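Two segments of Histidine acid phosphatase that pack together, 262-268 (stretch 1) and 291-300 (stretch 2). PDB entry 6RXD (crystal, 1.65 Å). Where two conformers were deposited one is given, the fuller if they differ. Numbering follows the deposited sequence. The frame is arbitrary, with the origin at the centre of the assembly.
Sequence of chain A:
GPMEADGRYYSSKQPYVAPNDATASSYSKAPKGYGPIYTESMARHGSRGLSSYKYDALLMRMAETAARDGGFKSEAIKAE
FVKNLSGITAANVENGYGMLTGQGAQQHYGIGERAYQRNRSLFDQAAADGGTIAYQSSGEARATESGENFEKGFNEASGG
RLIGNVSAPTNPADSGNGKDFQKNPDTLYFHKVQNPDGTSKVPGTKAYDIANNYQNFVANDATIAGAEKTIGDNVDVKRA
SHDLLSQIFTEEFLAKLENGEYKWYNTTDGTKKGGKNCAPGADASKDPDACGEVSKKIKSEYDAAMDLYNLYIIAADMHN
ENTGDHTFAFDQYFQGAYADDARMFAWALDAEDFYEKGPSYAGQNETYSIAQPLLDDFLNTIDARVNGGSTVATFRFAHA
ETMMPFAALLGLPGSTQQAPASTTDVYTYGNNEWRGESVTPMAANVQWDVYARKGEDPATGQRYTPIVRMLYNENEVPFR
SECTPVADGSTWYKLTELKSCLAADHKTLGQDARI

Stretch 1 262-268: YKWYNTT
Stretch 2 291-300: CGEVSKKIKS

How do the two backbones meet? They run antiparallel as a very short two-stranded ladder, Trp264 and Tyr265 against Lys297 and Ile298, with extended phi/psi throughout (-123/134, -111/159, -153/159 and -117/118). Trp264 and Ile298 form the hydrogen-bonded pair, CA to CA 5.1 Å: Trp264 N donates to Ile298 O at 2.9 Å and nearly straight, 171°, and Ile298 N donates to Trp264 O at 2.8 Å and 160°. Tyr265 and Lys297 form the non-hydrogen-bonded pair, their CA atoms closer at 4.4 Å. Lys263 CA lies 4.8 Å from Lys299 CA. Beyond this register a water bridges the two stretches, donating to Tyr262 O and to Lys299 O, each 2.7 Å from the water oxygen.

Where does the ladder give way to a turn? Asn266 N still donates to Lys296 O at 2.9 Å, but the 136° angle is bent, and Asn266 leaves the extended region at -82/67. Opposite it, Glu293 to Lys296 make a type I turn, with Val294 at -71/-19 and Ser295 at -77/-17, closed by a weak bond from Lys296 N to Glu293 O, 3.3 Å. The turn brings Val294 CA to 4.6 Å from Asn266 CA. In stretch 1 a weak bond joins Thr267 N to Tyr265 O at 2.8 Å.

What does the Asn266 side chain do? Its CB points toward stretch 2, with chi1 t and chi2 8°, and ND2 makes a weak bond to Glu293 O, 3.3 Å at 127°. ND2 also sits 3.5 Å from Gly292 CA, so close that a CB built there would fall 2.2 Å from ND2; the absent side chain leaves room for the amide. One water accepts from Gly292 N at 2.9 Å and lies 3.0 Å from Asn266 OD1; another has its oxygen 2.7 Å from Asn266 O and 2.9 Å from Gly292 O.

Which CA-H groups approach carbonyl oxygens? Four CA-H...O contacts supplement the polar bonds: Lys297 CA to Trp264 O at 3.1 Å, Val294 CA to Asn266 O at 3.4 Å, Lys263 CA to Ile298 O and Tyr265 CA to Lys296 O, both 3.5 Å. Ile298 O, Trp264 O and Lys296 O each also accept an N-H across the contact, whereas Asn266 O receives none from stretch 2 and has the Val294 CA-H there, the straightest of the four at 161°.

How do side chains pack on the two faces? Trp264 (chi1 m, chi2 -82°) and Ile298 (m, t) share one face, where Ile298 CG2 meets the indole edge at Trp264 CE3, 3.7 Å. Tyr265 (chi1 m, chi2 -92°) and Lys297 share the other; Lys297, p then t, t, t, lays its aliphatic chain by the phenol ring, Tyr265 CE1 to Lys297 CD 3.7 Å. Past the strands, Thr267 (p) brings CG2 to 3.8 Å from CB of Val294 (m). At the far end Lys263 (t, t, m, t) places CG 3.9 Å from CB of Lys299 (chi1 p).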

# COMPACT_ATOMS: atom_id res chain seq x y z
N TYR A 262 2.65 6.52 35.37
CA TYR A 262 3.67 6.59 34.33
C TYR A 262 3.08 7.18 33.07
O TYR A 262 1.91 6.96 32.75
CB TYR A 262 4.20 5.20 33.99
CG TYR A 262 5.17 4.61 34.98
CD1 TYR A 262 6.20 5.36 35.53
CD2 TYR A 262 5.09 3.26 35.31
CE1 TYR A 262 7.10 4.79 36.42
CE2 TYR A 262 5.97 2.69 36.20
CZ TYR A 262 6.98 3.45 36.74
OH TYR A 262 7.86 2.85 37.62
N LYS A 263 3.92 7.90 32.34
CA LYS A 263 3.52 8.59 31.13
C LYS A 263 4.81 8.99 30.42
O LYS A 263 5.71 9.55 31.03
CB LYS A 263 2.70 9.83 31.50
CG LYS A 263 1.74 10.33 30.43
CD LYS A 263 0.77 11.36 31.01
CE LYS A 263 -0.19 10.72 32.02
NZ LYS A 263 -0.79 11.68 32.99
N TRP A 264 4.92 8.67 29.14
CA TRP A 264 6.14 9.02 28.42
C TRP A 264 5.86 9.87 27.21
O TRP A 264 4.95 9.57 26.44
CB TRP A 264 6.93 7.76 28.01
CG TRP A 264 7.40 7.00 29.19
CD1 TRP A 264 8.51 7.25 29.94
CD2 TRP A 264 6.76 5.86 29.78
NE1 TRP A 264 8.60 6.35 30.97
CE2 TRP A 264 7.54 5.47 30.89
CE3 TRP A 264 5.61 5.13 29.48
CZ2 TRP A 264 7.20 4.39 31.71
CZ3 TRP A 264 5.27 4.05 30.28
CH2 TRP A 264 6.07 3.69 31.38
N TYR A 265 6.64 10.94 27.07
CA TYR A 265 6.56 11.80 25.89
C TYR A 265 7.81 11.64 25.06
O TYR A 265 8.85 11.20 25.55
CB TYR A 265 6.40 13.27 26.31
CG TYR A 265 5.10 13.54 27.01
CD1 TYR A 265 3.99 13.95 26.30
CD2 TYR A 265 4.99 13.37 28.39
CE1 TYR A 265 2.78 14.19 26.95
CE2 TYR A 265 3.78 13.62 29.04
CZ TYR A 265 2.69 14.02 28.31
OH TYR A 265 1.49 14.26 28.94
N ASN A 266 7.70 12.00 23.79
CA ASN A 266 8.81 11.85 22.86
C ASN A 266 9.81 13.00 22.98
O ASN A 266 9.98 13.81 22.06
CB ASN A 266 8.25 11.73 21.44
CG ASN A 266 9.30 11.30 20.44
OD1 ASN A 266 10.41 10.93 20.82
ND2 ASN A 266 8.95 11.34 19.16
N THR A 267 10.48 13.04 24.13
CA THR A 267 11.45 14.09 24.44
C THR A 267 12.75 13.45 24.92
O THR A 267 12.84 12.23 25.04
CB THR A 267 10.93 15.00 25.55
OG1 THR A 267 10.75 14.24 26.75
CG2 THR A 267 9.60 15.64 25.15
N THR A 268 13.74 14.29 25.22
CA THR A 268 15.06 13.80 25.61
C THR A 268 15.03 12.91 26.85
O THR A 268 15.80 11.95 26.93
CB THR A 268 16.05 14.97 25.88
OG1 THR A 268 15.44 15.89 26.79
CG2 THR A 268 16.37 15.71 24.59
N CYS A 291 14.25 13.23 14.21
CA CYS A 291 13.84 14.00 15.36
C CYS A 291 12.31 14.01 15.41
O CYS A 291 11.67 14.59 14.53
CB CYS A 291 14.36 15.42 15.24
SG CYS A 291 16.13 15.52 14.98
N GLY A 292 11.75 13.38 16.43
CA GLY A 292 10.31 13.18 16.50
C GLY A 292 9.55 14.35 17.10
O GLY A 292 10.14 15.30 17.62
N GLU A 293 8.22 14.29 17.02
CA GLU A 293 7.38 15.33 17.59
C GLU A 293 7.20 15.06 19.07
O GLU A 293 6.89 13.94 19.46
CB GLU A 293 6.03 15.36 16.89
CG GLU A 293 6.12 15.79 15.44
CD GLU A 293 4.79 15.69 14.76
OE1 GLU A 293 3.83 15.31 15.45
OE2 GLU A 293 4.70 15.99 13.55
N VAL A 294 7.35 16.10 19.89
CA VAL A 294 7.37 15.91 21.34
C VAL A 294 6.02 15.55 21.92
O VAL A 294 5.94 15.02 23.02
CB VAL A 294 7.93 17.15 22.09
CG1 VAL A 294 9.32 17.48 21.59
CG2 VAL A 294 7.00 18.37 21.92
N SER A 295 4.93 15.82 21.21
CA SER A 295 3.60 15.57 21.74
C SER A 295 3.22 14.09 21.68
O SER A 295 2.28 13.66 22.33
CB SER A 295 2.55 16.38 20.97
OG SER A 295 2.61 17.74 21.34
N LYS A 296 3.96 13.33 20.87
CA LYS A 296 3.72 11.89 20.78
C LYS A 296 3.98 11.26 22.15
O LYS A 296 4.94 11.63 22.84
CB LYS A 296 4.63 11.25 19.74
CG LYS A 296 4.40 11.71 18.29
CD LYS A 296 2.99 11.42 17.80
CE LYS A 296 2.79 11.95 16.37
NZ LYS A 296 1.40 11.76 15.88
N LYS A 297 3.14 10.31 22.55
CA LYS A 297 3.17 9.82 23.93
C LYS A 297 2.68 8.39 24.13
O LYS A 297 1.96 7.83 23.29
CB LYS A 297 2.35 10.76 24.82
CG LYS A 297 0.88 10.87 24.43
CD LYS A 297 0.28 12.09 25.14
CE LYS A 297 -0.90 12.68 24.39
NZ LYS A 297 -1.29 13.97 25.04
N ILE A 298 3.10 7.80 25.25
CA ILE A 298 2.55 6.53 25.73
C ILE A 298 1.90 6.84 27.08
O ILE A 298 2.57 7.29 28.02
CB ILE A 298 3.66 5.46 25.92
CG1 ILE A 298 4.15 4.93 24.56
CG2 ILE A 298 3.17 4.30 26.77
CD1 ILE A 298 5.38 3.98 24.67
N LYS A 299 0.59 6.63 27.20
CA LYS A 299 -0.07 6.89 28.48
C LYS A 299 -0.92 5.73 28.96
O LYS A 299 -1.59 5.82 29.98
CB LYS A 299 -0.89 8.19 28.44
CG LYS A 299 -2.16 8.12 27.63
CD LYS A 299 -1.96 8.73 26.26
CE LYS A 299 -3.21 8.63 25.41
NZ LYS A 299 -3.88 9.95 25.24
N SER A 300 -0.85 4.62 28.25
CA SER A 300 -1.61 3.45 28.64
C SER A 300 -0.95 2.21 28.09
O SER A 300 -0.09 2.31 27.21
CB SER A 300 -3.00 3.50 28.04
OG SER A 300 -2.91 3.46 26.63
O HOH W 1 -0.59 7.48 31.86
O HOH W 2 11.53 14.75 20.11
O HOH W 3 12.33 12.45 19.09